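Local coordinates for quinonprotein alcohol dehydrogenase-like protein (PDB 4R5O) that is of unknown function but binds calcium ions and joins an immunoglobulin-like beta-sandwich domain to a seven-bladed beta-propeller of the YVTN repeat family, at residues A[223-235]-A[277-289]. Numbering follows the deposited sequence.
Sequences LLCFYNSIIYNGK and KINFVLAKDGNVY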
loop_
_atom_site.group_PDB
_atom_site.type_symbol
_atom_site.label_atom_id
_atom_site.label_comp_id
_atom_site.label_asym_id
_atom_site.label_seq_id
_atom_site.Cartn_x
_atom_site.Cartn_y
_atom_site.Cartn_z
ATOM N N LEU A 223 -3.789 -24.735 4.624
ATOM C CA LEU A 223 -4.185 -23.610 5.478
ATOM C C LEU A 223 -3.007 -23.057 6.341
ATOM O O LEU A 223 -3.258 -22.203 7.203
ATOM C CB LEU A 223 -5.360 -24.009 6.423
ATOM C CG LEU A 223 -6.652 -24.505 5.760
ATOM C CD1 LEU A 223 -7.629 -24.982 6.789
ATOM C CD2 LEU A 223 -7.285 -23.433 4.857
ATOM N N LEU A 224 -1.746 -23.501 6.116
ATOM C CA LEU A 224 -0.627 -22.926 6.888
ATOM C C LEU A 224 -0.325 -21.544 6.312
ATOM O O LEU A 224 0.080 -21.426 5.161
ATOM C CB LEU A 224 0.639 -23.819 6.931
ATOM C CG LEU A 224 1.935 -23.189 7.524
ATOM C CD1 LEU A 224 1.749 -22.777 8.952
ATOM C CD2 LEU A 224 3.102 -24.122 7.405
ATOM N N CYS A 225 -0.532 -20.519 7.121
ATOM C CA CYS A 225 -0.393 -19.137 6.739
ATOM C C CYS A 225 0.304 -18.330 7.836
ATOM O O CYS A 225 -0.061 -18.442 9.007
ATOM C CB CYS A 225 -1.776 -18.552 6.434
ATOM S SG CYS A 225 -1.727 -16.870 5.770
ATOM N N PHE A 226 1.262 -17.461 7.450
ATOM C CA PHE A 226 1.839 -16.540 8.422
ATOM C C PHE A 226 1.023 -15.270 8.309
ATOM O O PHE A 226 1.316 -14.432 7.450
ATOM C CB PHE A 226 3.366 -16.289 8.260
ATOM C CG PHE A 226 4.367 -17.420 8.170
ATOM C CD1 PHE A 226 4.000 -18.731 8.479
ATOM C CD2 PHE A 226 5.692 -17.171 7.813
ATOM C CE1 PHE A 226 4.920 -19.784 8.361
ATOM C CE2 PHE A 226 6.630 -18.216 7.754
ATOM C CZ PHE A 226 6.228 -19.520 7.995
ATOM N N TYR A 227 -0.042 -15.142 9.116
ATOM C CA TYR A 227 -0.918 -13.953 9.093
ATOM C C TYR A 227 -0.092 -12.747 9.412
ATOM O O TYR A 227 -0.310 -11.700 8.829
ATOM C CB TYR A 227 -2.108 -14.101 10.057
ATOM C CG TYR A 227 -3.000 -15.259 9.664
ATOM C CD1 TYR A 227 -3.799 -15.193 8.524
ATOM C CD2 TYR A 227 -2.999 -16.444 10.392
ATOM C CE1 TYR A 227 -4.589 -16.270 8.130
ATOM C CE2 TYR A 227 -3.792 -17.523 10.011
ATOM C CZ TYR A 227 -4.593 -17.425 8.886
ATOM O OH TYR A 227 -5.369 -18.478 8.486
ATOM N N ASN A 228 0.924 -12.927 10.271
ATOM C CA ASN A 228 1.915 -11.933 10.667
ATOM C C ASN A 228 3.214 -12.610 10.899
ATOM O O ASN A 228 3.234 -13.739 11.392
ATOM C CB ASN A 228 1.486 -11.154 11.916
ATOM C CG ASN A 228 0.189 -10.445 11.767
ATOM O OD1 ASN A 228 0.105 -9.369 11.181
ATOM N ND2 ASN A 228 -0.860 -11.114 12.189
ATOM N N SER A 229 4.297 -11.936 10.539
ATOM C CA SER A 229 5.664 -12.436 10.678
ATOM C C SER A 229 6.638 -11.263 10.798
ATOM O O SER A 229 6.233 -10.110 10.629
ATOM C CB SER A 229 6.037 -13.343 9.506
ATOM O OG SER A 229 5.855 -12.696 8.260
ATOM N N ILE A 230 7.903 -11.558 11.152
ATOM C CA ILE A 230 8.982 -10.585 11.312
ATOM C C ILE A 230 10.301 -11.323 11.226
ATOM O O ILE A 230 10.353 -12.521 11.525
ATOM C CB ILE A 230 8.851 -9.781 12.645
ATOM C CG1 ILE A 230 9.633 -8.437 12.592
ATOM C CG2 ILE A 230 9.189 -10.636 13.888
ATOM C CD1 ILE A 230 9.425 -7.458 13.703
ATOM N N ILE A 231 11.365 -10.617 10.797
ATOM C CA ILE A 231 12.714 -11.160 10.795
ATOM C C ILE A 231 13.358 -10.684 12.087
ATOM O O ILE A 231 13.309 -9.487 12.391
ATOM C CB ILE A 231 13.558 -10.820 9.533
ATOM C CG1 ILE A 231 12.816 -11.103 8.217
ATOM C CG2 ILE A 231 14.935 -11.487 9.574
ATOM C CD1 ILE A 231 12.298 -12.473 7.979
ATOM N N TYR A 232 13.934 -11.615 12.850
ATOM C CA TYR A 232 14.573 -11.290 14.112
ATOM C C TYR A 232 15.657 -12.283 14.396
ATOM O O TYR A 232 15.378 -13.487 14.477
ATOM C CB TYR A 232 13.523 -11.281 15.236
ATOM C CG TYR A 232 14.009 -10.827 16.594
ATOM C CD1 TYR A 232 14.682 -9.614 16.744
ATOM C CD2 TYR A 232 13.634 -11.509 17.750
ATOM C CE1 TYR A 232 15.072 -9.150 17.994
ATOM C CE2 TYR A 232 13.984 -11.035 19.014
ATOM C CZ TYR A 232 14.691 -9.840 19.132
ATOM O OH TYR A 232 15.004 -9.299 20.364
ATOM N N ASN A 233 16.908 -11.776 14.537
ATOM C CA ASN A 233 18.108 -12.558 14.844
ATOM C C ASN A 233 18.203 -13.835 14.003
ATOM O O ASN A 233 18.301 -14.943 14.561
ATOM C CB ASN A 233 18.167 -12.931 16.326
ATOM C CG ASN A 233 18.905 -11.924 17.147
ATOM O OD1 ASN A 233 18.402 -10.827 17.449
ATOM N ND2 ASN A 233 20.144 -12.271 17.479
ATOM N N GLY A 234 18.173 -13.655 12.680
ATOM C CA GLY A 234 18.310 -14.737 11.719
ATOM C C GLY A 234 17.140 -15.690 11.630
ATOM O O GLY A 234 17.239 -16.706 10.929
ATOM N N LYS A 235 16.011 -15.345 12.293
ATOM C CA LYS A 235 14.806 -16.175 12.306
ATOM C C LYS A 235 13.589 -15.446 11.770
ATOM O O LYS A 235 13.512 -14.224 11.836
ATOM C CB LYS A 235 14.471 -16.673 13.739
ATOM C CG LYS A 235 15.587 -17.414 14.500
ATOM C CD LYS A 235 16.029 -18.703 13.847
ATOM C CE LYS A 235 17.180 -19.314 14.615
ATOM N NZ LYS A 235 17.589 -20.636 14.056
ATOM N N LYS A 277 -5.215 -13.287 15.396
ATOM C CA LYS A 277 -4.212 -12.588 14.614
ATOM C C LYS A 277 -3.627 -11.475 15.409
ATOM O O LYS A 277 -4.372 -10.614 15.898
ATOM C CB LYS A 277 -4.786 -12.029 13.311
ATOM C CG LYS A 277 -5.325 -13.032 12.352
ATOM C CD LYS A 277 -5.685 -12.328 11.098
ATOM C CE LYS A 277 -6.300 -13.278 10.119
ATOM N NZ LYS A 277 -6.500 -12.631 8.803
ATOM N N ILE A 278 -2.305 -11.483 15.548
ATOM C CA ILE A 278 -1.552 -10.413 16.206
ATOM C C ILE A 278 -0.170 -10.366 15.535
ATOM O O ILE A 278 0.378 -11.390 15.125
ATOM C CB ILE A 278 -1.477 -10.510 17.760
ATOM C CG1 ILE A 278 -0.874 -9.230 18.418
ATOM C CG2 ILE A 278 -0.793 -11.754 18.215
ATOM C CD1 ILE A 278 -1.573 -7.859 18.123
ATOM N N ASN A 279 0.341 -9.148 15.364
ATOM C CA ASN A 279 1.610 -8.916 14.711
ATOM C C ASN A 279 2.770 -8.892 15.718
ATOM O O ASN A 279 2.577 -9.062 16.914
ATOM C CB ASN A 279 1.546 -7.586 13.927
ATOM C CG ASN A 279 1.338 -6.350 14.734
ATOM O OD1 ASN A 279 0.655 -6.343 15.766
ATOM N ND2 ASN A 279 1.904 -5.259 14.247
ATOM N N PHE A 280 3.980 -8.742 15.177
ATOM C CA PHE A 280 5.259 -8.593 15.871
ATOM C C PHE A 280 5.806 -7.224 15.586
ATOM O O PHE A 280 5.851 -6.828 14.413
ATOM C CB PHE A 280 6.261 -9.677 15.445
ATOM C CG PHE A 280 5.784 -11.089 15.628
ATOM C CD1 PHE A 280 4.997 -11.699 14.669
ATOM C CD2 PHE A 280 6.153 -11.825 16.743
ATOM C CE1 PHE A 280 4.524 -12.998 14.854
ATOM C CE2 PHE A 280 5.696 -13.129 16.922
ATOM C CZ PHE A 280 4.887 -13.710 15.971
ATOM N N VAL A 281 6.204 -6.487 16.622
ATOM C CA VAL A 281 6.748 -5.154 16.394
ATOM C C VAL A 281 8.156 -5.081 16.995
ATOM O O VAL A 281 8.405 -5.604 18.080
ATOM C CB VAL A 281 5.831 -4.003 16.933
ATOM C CG1 VAL A 281 4.497 -3.962 16.195
ATOM C CG2 VAL A 281 5.597 -4.085 18.441
ATOM N N LEU A 282 9.071 -4.437 16.271
ATOM C CA LEU A 282 10.421 -4.174 16.770
ATOM C C LEU A 282 10.376 -2.856 17.531
ATOM O O LEU A 282 10.068 -1.831 16.927
ATOM C CB LEU A 282 11.470 -4.167 15.640
ATOM C CG LEU A 282 12.913 -3.847 16.074
ATOM C CD1 LEU A 282 13.538 -5.008 16.902
ATOM C CD2 LEU A 282 13.770 -3.518 14.882
ATOM N N ALA A 283 10.582 -2.894 18.862
ATOM C CA ALA A 283 10.513 -1.694 19.711
ATOM C C ALA A 283 11.869 -1.001 19.806
ATOM O O ALA A 283 12.867 -1.534 19.304
ATOM C CB ALA A 283 10.014 -2.045 21.088
ATOM N N LYS A 284 11.896 0.214 20.428
ATOM C CA LYS A 284 13.097 1.072 20.525
ATOM C C LYS A 284 14.178 0.413 21.398
ATOM O O LYS A 284 15.351 0.708 21.190
ATOM C CB LYS A 284 12.776 2.474 21.060
ATOM C CG LYS A 284 13.895 3.472 20.772
ATOM C CD LYS A 284 13.724 4.762 21.519
ATOM C CE LYS A 284 14.927 5.642 21.304
ATOM N NZ LYS A 284 14.835 6.888 22.102
ATOM N N ASP A 285 13.815 -0.523 22.289
ATOM C CA ASP A 285 14.788 -1.256 23.103
ATOM C C ASP A 285 15.560 -2.323 22.262
ATOM O O ASP A 285 16.456 -2.988 22.792
ATOM C CB ASP A 285 14.085 -1.935 24.287
ATOM C CG ASP A 285 13.086 -3.022 23.953
ATOM O OD1 ASP A 285 12.756 -3.186 22.765
ATOM O OD2 ASP A 285 12.630 -3.697 24.879
ATOM N N GLY A 286 15.178 -2.477 20.987
ATOM C CA GLY A 286 15.777 -3.406 20.031
ATOM C C GLY A 286 15.199 -4.798 20.097
ATOM O O GLY A 286 15.704 -5.712 19.437
ATOM N N ASN A 287 14.132 -4.969 20.900
ATOM C CA ASN A 287 13.466 -6.252 21.102
ATOM C C ASN A 287 12.164 -6.323 20.302
ATOM O O ASN A 287 11.643 -5.297 19.859
ATOM C CB ASN A 287 13.194 -6.510 22.592
ATOM C CG ASN A 287 14.442 -6.801 23.386
ATOM O OD1 ASN A 287 14.631 -6.293 24.488
ATOM N ND2 ASN A 287 15.380 -7.525 22.809
ATOM N N VAL A 288 11.680 -7.561 20.070
ATOM C CA VAL A 288 10.449 -7.813 19.328
ATOM C C VAL A 288 9.384 -8.120 20.330
ATOM O O VAL A 288 9.617 -8.873 21.272
ATOM C CB VAL A 288 10.618 -8.919 18.260
ATOM C CG1 VAL A 288 9.276 -9.471 17.780
ATOM C CG2 VAL A 288 11.430 -8.372 17.092
ATOM N N TYR A 289 8.209 -7.518 20.126
ATOM C CA TYR A 289 7.048 -7.680 20.977
ATOM C C TYR A 289 5.876 -8.219 20.225
ATOM O O TYR A 289 5.619 -7.817 19.098
ATOM C CB TYR A 289 6.654 -6.332 21.608
ATOM C CG TYR A 289 7.607 -5.826 22.657
ATOM C CD1 TYR A 289 8.816 -5.235 22.302
ATOM C CD2 TYR A 289 7.247 -5.812 24.000
ATOM C CE1 TYR A 289 9.692 -4.741 23.268
ATOM C CE2 TYR A 289 8.107 -5.307 24.978
ATOM C CZ TYR A 289 9.328 -4.770 24.605
ATOM O OH TYR A 289 10.146 -4.238 25.561
HETATM O O HOH W 1 4.235 -8.628 12.119
#
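Tyr-232 lays one face of its ring against Val-288, whose CG2 methyl sits 3.6 Å from the ring centroid and 15° off the normal, a CH-pi contact. The two side chains run antiparallel to one another, and CG of Tyr-232, anti to the backbone N (chi1 -174°), carries the ring across to the valine. Its OH is hydrogen-bonded to the backbone O of Ile-303. With an alanine here, Val-288 would probably lose the ring packed on its methyl, and the carbonyl of Ile-303 its hydroxyl partner. Two residues back on the strand, Ile-230 divides its branches: CG2 rests against CB of Phe-280 at 3.5 Å, while CD1 reaches CG2 of Val-288 at 4.0 Å. Strands 228-232 and 281-282 are the first strands of consecutive propeller blades, so this apolar seam joins neighbouring blades through side chains. A water bridges them, donating to Ser-229 O (2.9 Å) and accepting from Phe-280 N (3.1 Å). The Phe-280 ring turns its edge to the carbonyl O of Asn-228, 3.8 Å from CE1. Toward the N-terminal end of both segments, Lys-277 extends its chain roughly at right angles to Tyr-227, bringing CE within 3.5 Å of the tyrosine CD1; its NZ is held by the carbonyls of Ser-326 and His-324, and the Tyr-227 hydroxyl bonds to ND1 of His-324.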